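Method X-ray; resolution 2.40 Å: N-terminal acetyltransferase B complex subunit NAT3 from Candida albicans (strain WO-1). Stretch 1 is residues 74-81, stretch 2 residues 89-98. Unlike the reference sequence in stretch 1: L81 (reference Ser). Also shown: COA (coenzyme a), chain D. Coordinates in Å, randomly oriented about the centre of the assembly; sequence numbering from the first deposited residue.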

# COMPACT_ATOMS: atom_id res chain seq x y z
N HIS B 74 17.47 -4.86 21.36
CA HIS B 74 17.52 -3.46 20.97
C HIS B 74 16.16 -3.06 20.43
O HIS B 74 15.59 -3.77 19.59
N ILE B 75 15.64 -1.94 20.92
CA ILE B 75 14.41 -1.34 20.39
C ILE B 75 14.79 -0.41 19.24
O ILE B 75 15.59 0.52 19.44
N THR B 76 14.23 -0.64 18.05
CA THR B 76 14.45 0.28 16.94
C THR B 76 13.28 1.23 16.71
O THR B 76 13.51 2.39 16.37
N ALA B 77 12.05 0.78 16.93
CA ALA B 77 10.90 1.65 16.70
C ALA B 77 9.72 1.27 17.60
O ALA B 77 9.31 0.11 17.65
N VAL B 78 9.18 2.28 18.29
CA VAL B 78 7.89 2.23 18.96
C VAL B 78 7.11 3.46 18.54
O VAL B 78 7.64 4.58 18.60
N THR B 79 5.86 3.27 18.13
CA THR B 79 4.96 4.37 17.83
C THR B 79 3.54 3.97 18.20
O THR B 79 3.18 2.79 18.17
N VAL B 80 2.75 4.98 18.51
CA VAL B 80 1.37 4.81 18.93
C VAL B 80 0.53 5.83 18.17
O VAL B 80 0.90 7.01 18.10
N LEU B 81 -0.56 5.35 17.57
CA LEU B 81 -1.55 6.23 16.96
C LEU B 81 -2.02 7.30 17.94
O LEU B 81 -2.24 7.02 19.12
N LEU B 89 0.04 2.76 26.25
CA LEU B 89 0.18 1.77 25.18
C LEU B 89 1.65 1.62 24.76
O LEU B 89 2.13 0.49 24.58
N ALA B 90 2.36 2.73 24.60
CA ALA B 90 3.79 2.66 24.31
C ALA B 90 4.54 1.92 25.41
O ALA B 90 5.37 1.04 25.14
N SER B 91 4.23 2.24 26.67
CA SER B 91 4.85 1.54 27.79
C SER B 91 4.54 0.04 27.75
O SER B 91 5.39 -0.79 28.07
N LYS B 92 3.32 -0.33 27.33
CA LYS B 92 2.95 -1.74 27.26
C LYS B 92 3.73 -2.47 26.16
O LYS B 92 4.21 -3.58 26.37
N LEU B 93 3.85 -1.84 24.98
CA LEU B 93 4.61 -2.43 23.88
C LEU B 93 6.07 -2.67 24.27
O LEU B 93 6.65 -3.71 23.92
N CYS B 94 6.68 -1.72 25.00
CA CYS B 94 8.05 -1.89 25.46
C CYS B 94 8.14 -2.99 26.53
O CYS B 94 9.06 -3.81 26.51
N LEU B 95 7.16 -3.04 27.44
CA LEU B 95 7.18 -4.02 28.52
C LEU B 95 6.90 -5.45 28.03
O LEU B 95 7.40 -6.41 28.61
N GLU B 96 6.12 -5.60 26.96
CA GLU B 96 5.84 -6.92 26.39
C GLU B 96 7.11 -7.63 25.90
O GLU B 96 7.15 -8.87 25.86
N LEU B 97 8.14 -6.88 25.50
CA LEU B 97 9.42 -7.48 25.14
C LEU B 97 9.95 -8.38 26.25
O LEU B 97 10.46 -9.47 26.00
N GLU B 98 9.81 -7.93 27.50
CA GLU B 98 10.35 -8.64 28.65
C GLU B 98 9.63 -9.97 28.90
O GLU B 98 10.13 -10.78 29.69

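A strand laid against a helix usually meets it through one row of apolar side chains, and the contact between strand 74-80 and the helix that begins at L89 in NAT3 is a compact example. The two axes run roughly antiparallel, at 147°, and approach to 8.4 Å, a spacing filled mainly by side chains; no hydrogen bond crosses it. V80, V78 and I75 cover the most surface, and all three direct CA-to-CB toward the helix.

V80, with chi1 in t, sits where the backbones come nearest, V80 CA lying 6.3 Å from A90 CA. V80 CG1 lies 3.7 Å from CD2 of L89 (t, p), and V80 CG2 lies 3.7 Å from CB of A90. The small alanine side chain points sideways, yet still offers its methyl to the valine. V78, also t, has CG1 4.1 Å from CD1 of L93 (m, t) and CG2 3.9 Å from SG of C94 (m). L93 CD1 also lies 4.3 Å from V80 CG2, so one leucine methyl joins the two valines. Farther along, I75 (m, t) places CG1 3.6 Å from CD1 of L97 (m, t), extending the apolar seam beyond C94.

The start of the helix serves a different, polar purpose, with backbone amides free to bind an anion. A90 N donates to O5A of coenzyme A at 3.0 Å, and S91 N to its O1A at 2.9 Å; S91 OG, with chi1 in m and CA-to-CB directed away from the strand, donates to the same O1A at 2.7 Å. The helix thus uses one side for hydrophobic packing while its first turn holds the pyrophosphate of the cofactor expected of an acetyltransferase.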

# COMPACT_ATOMS: atom_id res chain seq x y z
CB HIS B 74 18.60 -3.20 19.92
CG HIS B 74 18.70 -1.77 19.52
ND1 HIS B 74 19.48 -0.86 20.19
CD2 HIS B 74 18.08 -1.08 18.52
CE1 HIS B 74 19.36 0.33 19.62
NE2 HIS B 74 18.51 0.22 18.62
CB ILE B 75 13.65 -0.59 21.48
CG1 ILE B 75 13.12 -1.55 22.54
CG2 ILE B 75 12.50 0.18 20.87
CD1 ILE B 75 12.76 -0.86 23.84
CB THR B 76 14.74 -0.49 15.65
OG1 THR B 76 13.53 -1.03 15.12
CG2 THR B 76 15.66 -1.58 15.95
CB ALA B 77 10.47 1.61 15.23
CB VAL B 78 8.03 2.22 20.50
CG1 VAL B 78 6.73 1.79 21.14
CG2 VAL B 78 9.16 1.34 20.93
CB THR B 79 4.96 4.80 16.35
OG1 THR B 79 4.95 3.64 15.49
CG2 THR B 79 6.17 5.61 16.07
CB VAL B 80 1.22 5.01 20.45
CG1 VAL B 80 -0.25 4.96 20.88
CG2 VAL B 80 2.05 3.96 21.18
CB LEU B 81 -2.73 5.39 16.47
CG LEU B 81 -3.87 6.11 15.77
CD1 LEU B 81 -3.30 6.82 14.57
CD2 LEU B 81 -4.98 5.12 15.38
CB LEU B 89 -0.70 2.18 24.01
CG LEU B 89 -0.71 1.28 22.79
CD1 LEU B 89 -0.88 -0.17 23.19
CD2 LEU B 89 -1.84 1.73 21.86
CB ALA B 90 4.36 4.07 24.13
CB SER B 91 4.41 2.18 29.10
OG SER B 91 4.75 3.55 29.13
CB LYS B 92 1.44 -1.89 27.03
CG LYS B 92 1.05 -3.13 26.20
CD LYS B 92 -0.46 -3.37 26.10
CE LYS B 92 -0.91 -4.44 27.10
NZ LYS B 92 -0.30 -5.80 26.81
CB LEU B 93 4.54 -1.51 22.66
CG LEU B 93 3.18 -1.45 21.95
CD1 LEU B 93 3.12 -0.25 21.02
CD2 LEU B 93 2.92 -2.73 21.17
CB CYS B 94 8.60 -0.54 25.96
SG CYS B 94 8.73 0.77 24.77
CB LEU B 95 6.17 -3.62 29.58
CG LEU B 95 6.58 -2.49 30.53
CD1 LEU B 95 5.50 -2.29 31.58
CD2 LEU B 95 7.93 -2.80 31.18
CB GLU B 96 4.84 -6.77 25.24
CG GLU B 96 4.67 -7.98 24.31
CD GLU B 96 4.03 -9.20 24.96
OE1 GLU B 96 4.03 -10.28 24.31
OE2 GLU B 96 3.52 -9.10 26.10
CB LEU B 97 10.44 -6.39 24.82
CG LEU B 97 10.23 -5.64 23.51
CD1 LEU B 97 11.13 -4.41 23.46
CD2 LEU B 97 10.53 -6.55 22.36
CB GLU B 98 10.29 -7.72 29.87
CG GLU B 98 11.02 -6.38 29.64
CD GLU B 98 10.86 -5.37 30.79
OE1 GLU B 98 10.56 -5.80 31.93
OE2 GLU B 98 11.03 -4.16 30.55
N1A COA D . 3.83 15.00 26.45
C2A COA D . 4.39 15.08 27.83
N3A COA D . 4.74 13.68 28.32
C4A COA D . 4.50 12.40 27.62
C5A COA D . 3.79 12.37 26.17
C6A COA D . 3.50 13.80 25.56
N6A COA D . 3.00 14.02 24.25
N7A COA D . 3.79 10.94 25.57
C8A COA D . 4.51 9.91 26.51
N9A COA D . 4.93 10.96 27.69
C1B COA D . 5.93 10.38 28.84
C2B COA D . 5.56 10.75 30.31
O2B COA D . 6.30 11.59 31.20
C3B COA D . 4.84 9.44 30.54
O3B COA D . 4.07 8.94 31.64
P3B COA D . 2.65 9.14 32.42
O7A COA D . 1.88 7.85 32.22
O8A COA D . 3.06 9.29 33.89
O9A COA D . 1.99 10.34 31.79
C4B COA D . 5.44 8.41 29.43
O4B COA D . 6.35 9.03 28.44
C5B COA D . 4.64 7.10 29.09
O5B COA D . 3.43 7.09 28.31
P1A COA D . 2.51 6.16 27.37
O1A COA D . 3.04 4.77 27.48
O2A COA D . 1.08 6.34 27.77
O3A COA D . 2.74 6.74 25.94
P2A COA D . 2.07 6.79 24.47
O4A COA D . 1.24 8.04 24.41
O5A COA D . 1.42 5.52 24.20
O6A COA D . 3.38 7.02 23.57
CBP COA D . 5.35 8.07 22.12
CCP COA D . 4.62 7.73 23.59
CDP COA D . 6.73 9.00 22.34
CEP COA D . 5.70 6.62 21.31
CAP COA D . 4.21 8.97 21.16
OAP COA D . 3.44 9.94 21.83
C9P COA D . 4.54 8.97 19.59
O9P COA D . 5.23 9.96 18.96
N8P COA D . 4.60 7.60 18.93
C7P COA D . 5.70 7.21 17.87
C6P COA D . 6.80 8.29 17.55
C5P COA D . 8.02 8.72 18.57
O5P COA D . 8.23 9.97 18.98
N4P COA D . 8.81 7.60 19.12
C3P COA D . 9.18 6.77 20.25
C2P COA D . 9.60 7.11 21.67
S1P COA D . 11.13 7.88 22.09